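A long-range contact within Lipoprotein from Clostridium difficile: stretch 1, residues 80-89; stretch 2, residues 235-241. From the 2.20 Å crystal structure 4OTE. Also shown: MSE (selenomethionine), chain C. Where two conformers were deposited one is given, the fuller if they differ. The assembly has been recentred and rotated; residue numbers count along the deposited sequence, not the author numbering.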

# COMPACT_ATOMS: atom_id res chain seq x y z
N LYS A 80 -0.83 15.55 1.75
CA LYS A 80 0.29 15.55 0.80
C LYS A 80 0.82 14.14 0.53
O LYS A 80 0.85 13.30 1.43
CB LYS A 80 1.43 16.41 1.34
CG LYS A 80 1.07 17.88 1.53
CD LYS A 80 2.21 18.66 2.17
CE LYS A 80 1.87 20.14 2.28
NZ LYS A 80 2.83 20.88 3.14
N LYS A 81 1.26 13.90 -0.71
CA LYS A 81 1.89 12.63 -1.09
C LYS A 81 3.20 12.43 -0.31
O LYS A 81 4.01 13.36 -0.23
CB LYS A 81 2.21 12.61 -2.58
CG LYS A 81 1.01 12.71 -3.52
CD LYS A 81 1.50 12.62 -4.96
CE LYS A 81 0.46 13.06 -5.98
NZ LYS A 81 -0.89 12.47 -5.77
N LEU A 82 3.41 11.24 0.25
CA LEU A 82 4.59 10.99 1.09
C LEU A 82 5.56 10.00 0.46
O LEU A 82 6.74 10.29 0.30
CB LEU A 82 4.17 10.49 2.47
CG LEU A 82 3.21 11.42 3.21
CD1 LEU A 82 2.83 10.82 4.55
CD2 LEU A 82 3.82 12.81 3.40
N TYR A 83 5.05 8.83 0.10
CA TYR A 83 5.88 7.77 -0.47
C TYR A 83 5.04 6.75 -1.22
O TYR A 83 3.87 6.54 -0.89
CB TYR A 83 6.68 7.07 0.64
CG TYR A 83 5.83 6.67 1.83
CD1 TYR A 83 5.04 5.52 1.80
CD2 TYR A 83 5.83 7.43 2.99
CE1 TYR A 83 4.26 5.16 2.88
CE2 TYR A 83 5.06 7.07 4.09
CZ TYR A 83 4.27 5.94 4.03
OH TYR A 83 3.51 5.59 5.12
N VAL A 84 5.66 6.13 -2.22
CA VAL A 84 5.03 5.07 -3.00
C VAL A 84 5.53 3.72 -2.51
O VAL A 84 6.69 3.60 -2.10
CB VAL A 84 5.35 5.22 -4.49
CG1 VAL A 84 4.42 4.33 -5.31
CG2 VAL A 84 5.21 6.67 -4.94
N CYS A 85 4.66 2.72 -2.57
CA CYS A 85 4.99 1.36 -2.19
C CYS A 85 4.61 0.46 -3.37
O CYS A 85 3.55 -0.17 -3.36
CB CYS A 85 4.20 0.95 -0.94
SG CYS A 85 4.50 1.97 0.53
N PRO A 86 5.47 0.43 -4.41
CA PRO A 86 5.13 -0.33 -5.61
C PRO A 86 4.80 -1.78 -5.28
O PRO A 86 5.49 -2.39 -4.45
CB PRO A 86 6.41 -0.26 -6.45
CG PRO A 86 7.15 0.92 -5.96
CD PRO A 86 6.80 1.05 -4.51
N ALA A 87 3.76 -2.32 -5.90
CA ALA A 87 3.41 -3.72 -5.76
C ALA A 87 4.59 -4.57 -6.23
O ALA A 87 5.21 -4.26 -7.24
CB ALA A 87 2.17 -4.06 -6.57
N ILE A 88 4.89 -5.62 -5.48
CA ILE A 88 5.98 -6.52 -5.81
C ILE A 88 5.42 -7.92 -6.00
O ILE A 88 4.60 -8.38 -5.21
CB ILE A 88 7.08 -6.51 -4.73
CG1 ILE A 88 7.80 -5.15 -4.74
CG2 ILE A 88 8.09 -7.63 -4.98
CD1 ILE A 88 8.71 -4.92 -3.56
N LEU A 89 5.85 -8.58 -7.08
CA LEU A 89 5.48 -9.95 -7.36
C LEU A 89 6.52 -10.86 -6.72
O LEU A 89 7.70 -10.78 -7.06
CB LEU A 89 5.40 -10.18 -8.87
CG LEU A 89 4.89 -11.54 -9.38
CD1 LEU A 89 3.47 -11.80 -8.92
CD2 LEU A 89 4.98 -11.61 -10.90
N GLY A 235 14.68 1.17 -1.43
CA GLY A 235 14.18 0.85 -2.77
C GLY A 235 12.74 0.40 -2.88
O GLY A 235 12.12 0.62 -3.91
N ILE A 236 12.20 -0.22 -1.83
CA ILE A 236 10.82 -0.74 -1.89
C ILE A 236 9.76 0.27 -1.42
O ILE A 236 8.59 0.13 -1.76
CB ILE A 236 10.65 -2.09 -1.14
CG1 ILE A 236 10.82 -1.94 0.38
CG2 ILE A 236 11.63 -3.12 -1.67
CD1 ILE A 236 10.36 -3.15 1.15
N VAL A 237 10.17 1.26 -0.64
CA VAL A 237 9.32 2.41 -0.33
C VAL A 237 10.06 3.65 -0.80
O VAL A 237 11.15 3.93 -0.32
CB VAL A 237 9.00 2.51 1.18
CG1 VAL A 237 8.07 3.68 1.46
CG2 VAL A 237 8.38 1.21 1.68
N ILE A 238 9.48 4.39 -1.75
CA ILE A 238 10.17 5.52 -2.38
C ILE A 238 9.49 6.84 -2.03
O ILE A 238 8.32 7.02 -2.35
CB ILE A 238 10.24 5.39 -3.91
CG1 ILE A 238 10.89 4.06 -4.32
CG2 ILE A 238 11.01 6.56 -4.51
CD1 ILE A 238 9.93 2.90 -4.43
N PRO A 239 10.22 7.77 -1.38
CA PRO A 239 9.65 9.08 -1.05
C PRO A 239 9.21 9.87 -2.28
O PRO A 239 9.85 9.76 -3.33
CB PRO A 239 10.82 9.81 -0.37
CG PRO A 239 11.78 8.75 0.04
CD PRO A 239 11.63 7.66 -0.97
N THR A 240 8.14 10.63 -2.15
CA THR A 240 7.68 11.54 -3.20
C THR A 240 7.81 12.99 -2.73
O THR A 240 6.95 13.82 -3.03
CB THR A 240 6.22 11.25 -3.61
OG1 THR A 240 5.35 11.47 -2.49
CG2 THR A 240 6.06 9.83 -4.10
N PHE A 241 8.87 13.27 -1.99
CA PHE A 241 9.16 14.62 -1.52
C PHE A 241 10.67 14.77 -1.30
O PHE A 241 11.39 13.77 -1.27
CB PHE A 241 8.40 14.93 -0.22
CG PHE A 241 8.81 14.07 0.95
CD1 PHE A 241 9.83 14.47 1.80
CD2 PHE A 241 8.17 12.87 1.19
CE1 PHE A 241 10.21 13.68 2.87
CE2 PHE A 241 8.54 12.07 2.26
CZ PHE A 241 9.57 12.48 3.10
OXT PHE A 241 11.20 15.87 -1.16
N MSE C . 0.87 0.32 1.09
CA MSE C . -0.26 -0.05 0.18
C MSE C . 0.16 0.21 -1.23
O MSE C . 0.56 1.33 -1.57
OXT MSE C . 0.10 -0.71 -2.05
CB MSE C . -1.54 0.74 0.45
CG MSE C . -2.72 0.24 -0.38
SE MSE C . -4.30 1.39 -0.15
CE MSE C . -4.74 0.83 1.68

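The C-terminal stretch runs antiparallel to residues 81-88, and three backbone hydrogen bonds join them. Val84 and Ile238 form a reciprocal pair: Val84 N donates to Ile238 O at 2.8 Å, and Ile238 N donates to Val84 O at 2.9 Å. Two residues along, Thr240 N donates almost straight to Leu82 O at 2.8 Å. Between these rungs lies the non-hydrogen-bonded pair of Tyr83 and Pro239, whose CA atoms are 4.0 Å apart. Proline has no amide hydrogen to donate, so this position costs the ladder nothing. The acceptors also receive CA-H...O contacts: Pro239 CA lies 3.4 Å from Leu82 O, Tyr83 CA 3.2 Å from Ile238 O, and Val237 CA 3.4 Å from Val84 O. Leu82 O further meets the edge of the Phe241 ring, 3.1 Å from CD2, where the ring hydrogens are weakly positive.

Thr240 packs its CG2 3.4 Å from Val84 CG2, and its OG1 lies 3.2 Å from Lys81 O. Lys81 NZ is hydrogen-bonded elsewhere in the structure. Several other side chains make apolar contacts. Val237 CG1 touches Tyr83 CD1 at 3.6 Å and Cys85 SG at 4.1 Å. Pro86 CD packs 3.6 Å from Ile238 CD1, and beyond the ladder Ile88 CD1 reaches Ile236 CG2 at 3.9 Å. The branched Val and Ile side chains suit these places because their methyl groups need no polar partner.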